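PDB 4ZCF: restriction endonuclease EcoP15I, restriction subunit from Escherichia coli, which uses an ATP-driven helicase-like motor and an endonuclease domain, together with its Mod partner, to cleave DNA 25-27 base pairs downstream of one of two inversely oriented CAGCAG sites. Local coordinates for residues C[107-119]-C[219-231]. Numbering follows the deposited sequence.
Sequences INKFIIIVPTLSI and VKPFIIIDEPHRF. With AMP (adenosine monophosphate), chain H; nucleotides of chain E; nucleotides of chain D.
Phe222 presents one ring face to Ile107, whose CG1 lies 4.3 Å above the ring plane toward the rim; the two side chains cross at about a right angle. The Phe110 and Phe222 side chains lie side by side, pointing the same way, with Phe110 CD2 3.6 Å from Phe222 CB, an oblique approach. At the far end of the strands, the edge of the Phe231 ring receives the backbone carbon of Val114 (CZ to C, 3.6 Å) and, in its plane, the carbonyl oxygen of Glu227. Ile113 CG2, anti to the backbone N, reaches CE2 of this ring obliquely, while Pro115 CB packs on CE1 and Pro115 CG on Arg230 CD.

Between these aromatic ends, strands 109-113 and 222-226 run parallel, with 20° between their directions. Four backbone bonds tie them, from Ile111 N to Phe222 O (3.1 Å), Ile224 N to Ile111 O, Ile113 N to Ile224 O (2.8 Å) and Asp226 N to Ile113 O. Ile111, Ile113 and Ile223 share one sheet face, where Ile113 CD1 packs on Ile223 CG2.

This is the centre of the parallel sheet of the first RecA-like domain, and 222-226 leads into the DEPH form of the Walker B motif. With its CG anti to the backbone N (chi1 -155°), Asp226 brings OD2 within 3.0 Å of AMP O3P, and Tyr94 OH hydrogen-bonds to OD2; Glu227 is salt-bridged to Lys90. Leu117 N donates to DA5 OP1 of chain E (3.1 Å, 163°). The paired strands thus place nucleotide-binding and DNA-phosphate-binding groups at their C-terminal ends, Asp226 at the end of one and Leu117 N at the start of the helix that follows the other, an arrangement consistent with coupling between ATP and DNA.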
loop_
_atom_site.group_PDB
_atom_site.type_symbol
_atom_site.label_atom_id
_atom_site.label_comp_id
_atom_site.label_asym_id
_atom_site.label_seq_id
_atom_site.Cartn_x
_atom_site.Cartn_y
_atom_site.Cartn_z
ATOM N N ILE C 107 -29.170 -8.608 1.142
ATOM C CA ILE C 107 -28.043 -9.247 0.476
ATOM C C ILE C 107 -27.062 -8.063 0.286
ATOM O O ILE C 107 -27.450 -7.032 -0.268
ATOM C CB ILE C 107 -28.452 -9.944 -0.862
ATOM C CG1 ILE C 107 -29.652 -10.923 -0.692
ATOM C CG2 ILE C 107 -27.249 -10.613 -1.557
ATOM C CD1 ILE C 107 -29.389 -12.256 0.095
ATOM N N ASN C 108 -25.845 -8.168 0.849
ATOM C CA ASN C 108 -24.893 -7.056 0.796
ATOM C C ASN C 108 -23.548 -7.371 0.121
ATOM O O ASN C 108 -22.664 -6.509 0.081
ATOM C CB ASN C 108 -24.708 -6.447 2.203
ATOM C CG ASN C 108 -23.996 -7.338 3.187
ATOM O OD1 ASN C 108 -24.366 -8.501 3.399
ATOM N ND2 ASN C 108 -22.985 -6.787 3.850
ATOM N N LYS C 109 -23.393 -8.603 -0.384
ATOM C CA LYS C 109 -22.173 -9.066 -1.032
ATOM C C LYS C 109 -22.474 -9.751 -2.357
ATOM O O LYS C 109 -23.207 -10.740 -2.407
ATOM C CB LYS C 109 -21.321 -9.914 -0.072
ATOM C CG LYS C 109 -20.541 -9.031 0.899
ATOM C CD LYS C 109 -19.520 -9.760 1.709
ATOM C CE LYS C 109 -19.067 -8.852 2.825
ATOM N NZ LYS C 109 -18.052 -9.519 3.698
ATOM N N PHE C 110 -21.961 -9.154 -3.446
ATOM C CA PHE C 110 -22.197 -9.584 -4.825
ATOM C C PHE C 110 -20.885 -9.651 -5.610
ATOM O O PHE C 110 -20.011 -8.803 -5.427
ATOM C CB PHE C 110 -23.153 -8.589 -5.537
ATOM C CG PHE C 110 -24.442 -8.255 -4.816
ATOM C CD1 PHE C 110 -24.478 -7.261 -3.842
ATOM C CD2 PHE C 110 -25.629 -8.885 -5.154
ATOM C CE1 PHE C 110 -25.668 -6.968 -3.158
ATOM C CE2 PHE C 110 -26.823 -8.577 -4.486
ATOM C CZ PHE C 110 -26.834 -7.620 -3.494
ATOM N N ILE C 111 -20.774 -10.636 -6.510
ATOM C CA ILE C 111 -19.627 -10.786 -7.406
ATOM C C ILE C 111 -20.109 -10.449 -8.841
ATOM O O ILE C 111 -21.048 -11.090 -9.329
ATOM C CB ILE C 111 -18.895 -12.170 -7.302
ATOM C CG1 ILE C 111 -18.542 -12.513 -5.829
ATOM C CG2 ILE C 111 -17.632 -12.171 -8.184
ATOM C CD1 ILE C 111 -17.910 -13.965 -5.550
ATOM N N ILE C 112 -19.510 -9.410 -9.476
ATOM C CA ILE C 112 -19.811 -9.023 -10.858
ATOM C C ILE C 112 -18.736 -9.682 -11.705
ATOM O O ILE C 112 -17.564 -9.271 -11.627
ATOM C CB ILE C 112 -19.832 -7.482 -11.129
ATOM C CG1 ILE C 112 -20.938 -6.773 -10.343
ATOM C CG2 ILE C 112 -19.963 -7.189 -12.640
ATOM C CD1 ILE C 112 -20.765 -5.257 -10.312
ATOM N N ILE C 113 -19.121 -10.695 -12.508
ATOM C CA ILE C 113 -18.164 -11.380 -13.360
ATOM C C ILE C 113 -18.209 -10.844 -14.806
ATOM O O ILE C 113 -19.268 -10.822 -15.444
ATOM C CB ILE C 113 -18.153 -12.916 -13.174
ATOM C CG1 ILE C 113 -18.078 -13.254 -11.664
ATOM C CG2 ILE C 113 -16.973 -13.555 -13.956
ATOM C CD1 ILE C 113 -18.083 -14.703 -11.243
ATOM N N VAL C 114 -17.060 -10.311 -15.266
ATOM C CA VAL C 114 -16.924 -9.679 -16.579
ATOM C C VAL C 114 -15.956 -10.482 -17.461
ATOM O O VAL C 114 -15.125 -11.192 -16.911
ATOM C CB VAL C 114 -16.633 -8.135 -16.522
ATOM C CG1 VAL C 114 -17.783 -7.373 -15.855
ATOM C CG2 VAL C 114 -15.295 -7.817 -15.855
ATOM N N PRO C 115 -16.087 -10.508 -18.801
ATOM C CA PRO C 115 -15.196 -11.380 -19.582
ATOM C C PRO C 115 -13.922 -10.731 -20.137
ATOM O O PRO C 115 -13.040 -11.444 -20.649
ATOM C CB PRO C 115 -16.099 -11.805 -20.739
ATOM C CG PRO C 115 -17.015 -10.612 -20.957
ATOM C CD PRO C 115 -17.073 -9.826 -19.674
ATOM N N THR C 116 -13.848 -9.379 -20.059
ATOM C CA THR C 116 -12.868 -8.516 -20.716
ATOM C C THR C 116 -12.377 -7.343 -19.846
ATOM O O THR C 116 -13.105 -6.893 -18.962
ATOM C CB THR C 116 -13.510 -8.140 -22.081
ATOM O OG1 THR C 116 -12.931 -8.892 -23.153
ATOM C CG2 THR C 116 -13.571 -6.674 -22.362
ATOM N N LEU C 117 -11.136 -6.861 -20.092
ATOM C CA LEU C 117 -10.563 -5.729 -19.359
ATOM C C LEU C 117 -11.273 -4.414 -19.647
ATOM O O LEU C 117 -11.387 -3.586 -18.739
ATOM C CB LEU C 117 -9.065 -5.573 -19.615
ATOM C CG LEU C 117 -8.142 -6.632 -19.037
ATOM C CD1 LEU C 117 -6.726 -6.411 -19.526
ATOM C CD2 LEU C 117 -8.230 -6.705 -17.500
ATOM N N SER C 118 -11.747 -4.221 -20.899
ATOM C CA SER C 118 -12.479 -3.021 -21.327
ATOM C C SER C 118 -13.850 -2.933 -20.630
ATOM O O SER C 118 -14.274 -1.845 -20.228
ATOM C CB SER C 118 -12.670 -3.015 -22.838
ATOM O OG SER C 118 -11.475 -3.304 -23.545
ATOM N N ILE C 119 -14.543 -4.069 -20.504
ATOM C CA ILE C 119 -15.812 -4.152 -19.791
ATOM C C ILE C 119 -15.506 -3.958 -18.286
ATOM O O ILE C 119 -16.250 -3.249 -17.614
ATOM C CB ILE C 119 -16.596 -5.465 -20.109
ATOM C CG1 ILE C 119 -16.970 -5.558 -21.609
ATOM C CG2 ILE C 119 -17.846 -5.604 -19.223
ATOM C CD1 ILE C 119 -17.529 -6.990 -22.078
ATOM N N VAL C 219 -18.891 -16.706 1.740
ATOM C CA VAL C 219 -19.561 -15.404 1.794
ATOM C C VAL C 219 -21.044 -15.549 1.318
ATOM O O VAL C 219 -21.873 -14.673 1.598
ATOM C CB VAL C 219 -18.706 -14.374 0.995
ATOM C CG1 VAL C 219 -19.539 -13.397 0.176
ATOM C CG2 VAL C 219 -17.745 -13.639 1.914
ATOM N N LYS C 220 -21.370 -16.702 0.666
ATOM C CA LYS C 220 -22.670 -17.071 0.098
ATOM C C LYS C 220 -23.051 -15.984 -0.906
ATOM O O LYS C 220 -23.906 -15.153 -0.620
ATOM C CB LYS C 220 -23.740 -17.298 1.196
ATOM C CG LYS C 220 -23.459 -18.471 2.132
ATOM C CD LYS C 220 -24.325 -18.360 3.387
ATOM C CE LYS C 220 -23.723 -19.043 4.598
ATOM N NZ LYS C 220 -24.011 -18.296 5.855
ATOM N N PRO C 221 -22.356 -15.893 -2.060
ATOM C CA PRO C 221 -22.603 -14.749 -2.955
ATOM C C PRO C 221 -23.723 -14.852 -3.985
ATOM O O PRO C 221 -24.158 -15.948 -4.347
ATOM C CB PRO C 221 -21.244 -14.552 -3.632
ATOM C CG PRO C 221 -20.640 -15.915 -3.659
ATOM C CD PRO C 221 -21.254 -16.742 -2.566
ATOM N N PHE C 222 -24.133 -13.680 -4.498
ATOM C CA PHE C 222 -25.076 -13.503 -5.601
ATOM C C PHE C 222 -24.201 -13.048 -6.779
ATOM O O PHE C 222 -23.532 -12.014 -6.686
ATOM C CB PHE C 222 -26.163 -12.452 -5.249
ATOM C CG PHE C 222 -27.470 -13.035 -4.757
ATOM C CD1 PHE C 222 -27.525 -13.774 -3.583
ATOM C CD2 PHE C 222 -28.643 -12.862 -5.479
ATOM C CE1 PHE C 222 -28.732 -14.312 -3.135
ATOM C CE2 PHE C 222 -29.849 -13.402 -5.027
ATOM C CZ PHE C 222 -29.883 -14.132 -3.865
ATOM N N ILE C 223 -24.139 -13.862 -7.847
ATOM C CA ILE C 223 -23.272 -13.593 -8.997
ATOM C C ILE C 223 -23.994 -13.101 -10.226
ATOM O O ILE C 223 -24.929 -13.749 -10.667
ATOM C CB ILE C 223 -22.339 -14.790 -9.338
ATOM C CG1 ILE C 223 -21.535 -15.265 -8.111
ATOM C CG2 ILE C 223 -21.432 -14.453 -10.528
ATOM C CD1 ILE C 223 -20.631 -16.422 -8.373
ATOM N N ILE C 224 -23.484 -11.996 -10.818
ATOM C CA ILE C 224 -23.934 -11.362 -12.049
ATOM C C ILE C 224 -22.960 -11.745 -13.175
ATOM O O ILE C 224 -21.749 -11.602 -13.008
ATOM C CB ILE C 224 -23.987 -9.808 -11.887
ATOM C CG1 ILE C 224 -24.808 -9.336 -10.647
ATOM C CG2 ILE C 224 -24.363 -9.072 -13.193
ATOM C CD1 ILE C 224 -26.322 -9.545 -10.665
ATOM N N ILE C 225 -23.487 -12.186 -14.328
ATOM C CA ILE C 225 -22.679 -12.487 -15.502
ATOM C C ILE C 225 -23.016 -11.537 -16.647
ATOM O O ILE C 225 -24.157 -11.512 -17.120
ATOM C CB ILE C 225 -22.634 -13.994 -15.881
ATOM C CG1 ILE C 225 -21.587 -14.708 -15.010
ATOM C CG2 ILE C 225 -22.265 -14.202 -17.369
ATOM C CD1 ILE C 225 -22.098 -15.544 -14.064
ATOM N N ASP C 226 -22.004 -10.729 -17.052
ATOM C CA ASP C 226 -22.037 -9.748 -18.131
ATOM C C ASP C 226 -21.567 -10.452 -19.401
ATOM O O ASP C 226 -20.468 -11.017 -19.415
ATOM C CB ASP C 226 -21.105 -8.572 -17.785
ATOM C CG ASP C 226 -21.453 -7.256 -18.450
ATOM O OD1 ASP C 226 -21.423 -7.195 -19.688
ATOM O OD2 ASP C 226 -21.676 -6.269 -17.724
ATOM N N GLU C 227 -22.400 -10.425 -20.462
ATOM C CA GLU C 227 -22.182 -11.094 -21.767
ATOM C C GLU C 227 -22.019 -12.613 -21.518
ATOM O O GLU C 227 -20.890 -13.095 -21.447
ATOM C CB GLU C 227 -21.006 -10.484 -22.580
ATOM C CG GLU C 227 -20.862 -8.965 -22.507
ATOM C CD GLU C 227 -21.805 -8.095 -23.319
ATOM O OE1 GLU C 227 -22.919 -8.553 -23.667
ATOM O OE2 GLU C 227 -21.437 -6.923 -23.570
ATOM N N PRO C 228 -23.129 -13.367 -21.277
ATOM C CA PRO C 228 -22.985 -14.785 -20.899
ATOM C C PRO C 228 -22.462 -15.715 -21.972
ATOM O O PRO C 228 -22.082 -16.843 -21.658
ATOM C CB PRO C 228 -24.386 -15.170 -20.418
ATOM C CG PRO C 228 -25.290 -14.244 -21.113
ATOM C CD PRO C 228 -24.552 -12.963 -21.300
ATOM N N HIS C 229 -22.453 -15.240 -23.230
ATOM C CA HIS C 229 -21.977 -15.954 -24.406
ATOM C C HIS C 229 -20.449 -16.109 -24.405
ATOM O O HIS C 229 -19.913 -16.864 -25.214
ATOM C CB HIS C 229 -22.456 -15.242 -25.684
ATOM C CG HIS C 229 -21.972 -13.829 -25.843
ATOM N ND1 HIS C 229 -20.980 -13.503 -26.756
ATOM C CD2 HIS C 229 -22.412 -12.689 -25.255
ATOM C CE1 HIS C 229 -20.838 -12.187 -26.683
ATOM N NE2 HIS C 229 -21.681 -11.652 -25.795
ATOM N N ARG C 230 -19.758 -15.384 -23.511
ATOM C CA ARG C 230 -18.308 -15.400 -23.371
ATOM C C ARG C 230 -17.869 -16.298 -22.211
ATOM O O ARG C 230 -16.677 -16.399 -21.896
ATOM C CB ARG C 230 -17.777 -13.974 -23.244
ATOM C CG ARG C 230 -17.667 -13.260 -24.586
ATOM C CD ARG C 230 -17.194 -11.832 -24.368
ATOM N NE ARG C 230 -16.460 -11.271 -25.505
ATOM C CZ ARG C 230 -15.205 -11.576 -25.825
ATOM N NH1 ARG C 230 -14.534 -12.483 -25.126
ATOM N NH2 ARG C 230 -14.626 -11.006 -26.872
ATOM N N PHE C 231 -18.845 -17.000 -21.629
ATOM C CA PHE C 231 -18.670 -17.952 -20.532
ATOM C C PHE C 231 -19.402 -19.244 -20.940
ATOM O O PHE C 231 -20.475 -19.523 -20.397
ATOM C CB PHE C 231 -19.247 -17.377 -19.219
ATOM C CG PHE C 231 -18.665 -16.056 -18.771
ATOM C CD1 PHE C 231 -19.136 -14.853 -19.294
ATOM C CD2 PHE C 231 -17.692 -16.007 -17.783
ATOM C CE1 PHE C 231 -18.612 -13.636 -18.863
ATOM C CE2 PHE C 231 -17.181 -14.788 -17.346
ATOM C CZ PHE C 231 -17.647 -13.612 -17.887
HETATM P P AMP H . -21.063 -3.308 -20.296
HETATM O O1P AMP H . -20.408 -4.317 -21.162
HETATM O O2P AMP H . -22.505 -3.640 -20.411
HETATM O O3P AMP H . -20.715 -3.720 -18.913
HETATM O "O5'" AMP H . -20.657 -1.800 -20.621
HETATM C "C5'" AMP H . -21.650 -0.843 -20.945
HETATM C "C4'" AMP H . -21.298 0.518 -20.434
HETATM O "O4'" AMP H . -22.345 1.472 -20.763
HETATM C "C3'" AMP H . -21.208 0.513 -18.948
HETATM O "O3'" AMP H . -19.854 0.268 -18.566
HETATM C "C2'" AMP H . -21.710 1.827 -18.505
HETATM O "O2'" AMP H . -20.631 2.763 -18.368
HETATM C "C1'" AMP H . -22.609 2.306 -19.598
HETATM N N9 AMP H . -23.975 2.324 -19.259
HETATM C C8 AMP H . -24.678 1.230 -19.035
HETATM N N7 AMP H . -25.971 1.564 -18.772
HETATM C C5 AMP H . -26.044 3.025 -18.903
HETATM C C6 AMP H . -27.023 4.052 -18.788
HETATM N N6 AMP H . -28.368 3.741 -18.461
HETATM N N1 AMP H . -26.646 5.341 -18.990
HETATM C C2 AMP H . -25.397 5.672 -19.284
HETATM N N3 AMP H . -24.429 4.768 -19.407
HETATM C C4 AMP H . -24.675 3.448 -19.235
ATOM P P DA E 5 -8.386 -8.275 -22.819
ATOM O OP1 DA E 5 -9.826 -7.934 -22.681
ATOM O OP2 DA E 5 -7.412 -7.160 -22.946
ATOM O "O5'" DA E 5 -8.028 -9.231 -21.594
ATOM C "C5'" DA E 5 -6.746 -9.793 -21.558
ATOM C "C4'" DA E 5 -6.562 -10.807 -20.444
ATOM O "O4'" DA E 5 -5.972 -11.984 -21.051
ATOM C "C3'" DA E 5 -5.604 -10.323 -19.352
ATOM O "O3'" DA E 5 -6.149 -10.557 -18.032
ATOM C "C2'" DA E 5 -4.300 -11.071 -19.621
ATOM C "C1'" DA E 5 -4.659 -12.201 -20.583
ATOM N N9 DA E 5 -3.717 -12.411 -21.697
ATOM C C8 DA E 5 -3.374 -11.532 -22.708
ATOM N N7 DA E 5 -2.458 -11.999 -23.525
ATOM C C5 DA E 5 -2.185 -13.280 -23.029
ATOM C C6 DA E 5 -1.288 -14.313 -23.417
ATOM N N6 DA E 5 -0.513 -14.249 -24.509
ATOM N N1 DA E 5 -1.308 -15.483 -22.720
ATOM C C2 DA E 5 -2.069 -15.591 -21.628
ATOM N N3 DA E 5 -2.937 -14.685 -21.178
ATOM C C4 DA E 5 -2.957 -13.554 -21.918
ATOM P P DT D 20 -13.140 -20.794 -21.761
ATOM O OP1 DT D 20 -14.204 -20.677 -20.745
ATOM O OP2 DT D 20 -12.891 -22.111 -22.388
ATOM O "O5'" DT D 20 -13.410 -19.733 -22.924
ATOM C "C5'" DT D 20 -13.809 -18.416 -22.586
ATOM C "C4'" DT D 20 -13.867 -17.553 -23.830
ATOM O "O4'" DT D 20 -12.563 -17.549 -24.464
ATOM C "C3'" DT D 20 -14.877 -18.011 -24.877
ATOM O "O3'" DT D 20 -15.712 -16.930 -25.235
ATOM C "C2'" DT D 20 -14.048 -18.488 -26.061
ATOM C "C1'" DT D 20 -12.700 -17.803 -25.850
ATOM N N1 DT D 20 -11.504 -18.564 -26.384
ATOM C C2 DT D 20 -10.759 -18.017 -27.419
ATOM O O2 DT D 20 -10.991 -16.931 -27.937
ATOM N N3 DT D 20 -9.701 -18.800 -27.832
ATOM C C4 DT D 20 -9.337 -20.054 -27.353
ATOM O O4 DT D 20 -8.368 -20.619 -27.869
ATOM C C5 DT D 20 -10.167 -20.566 -26.272
ATOM C C7 DT D 20 -9.900 -21.893 -25.621
ATOM C C6 DT D 20 -11.191 -19.810 -25.859
#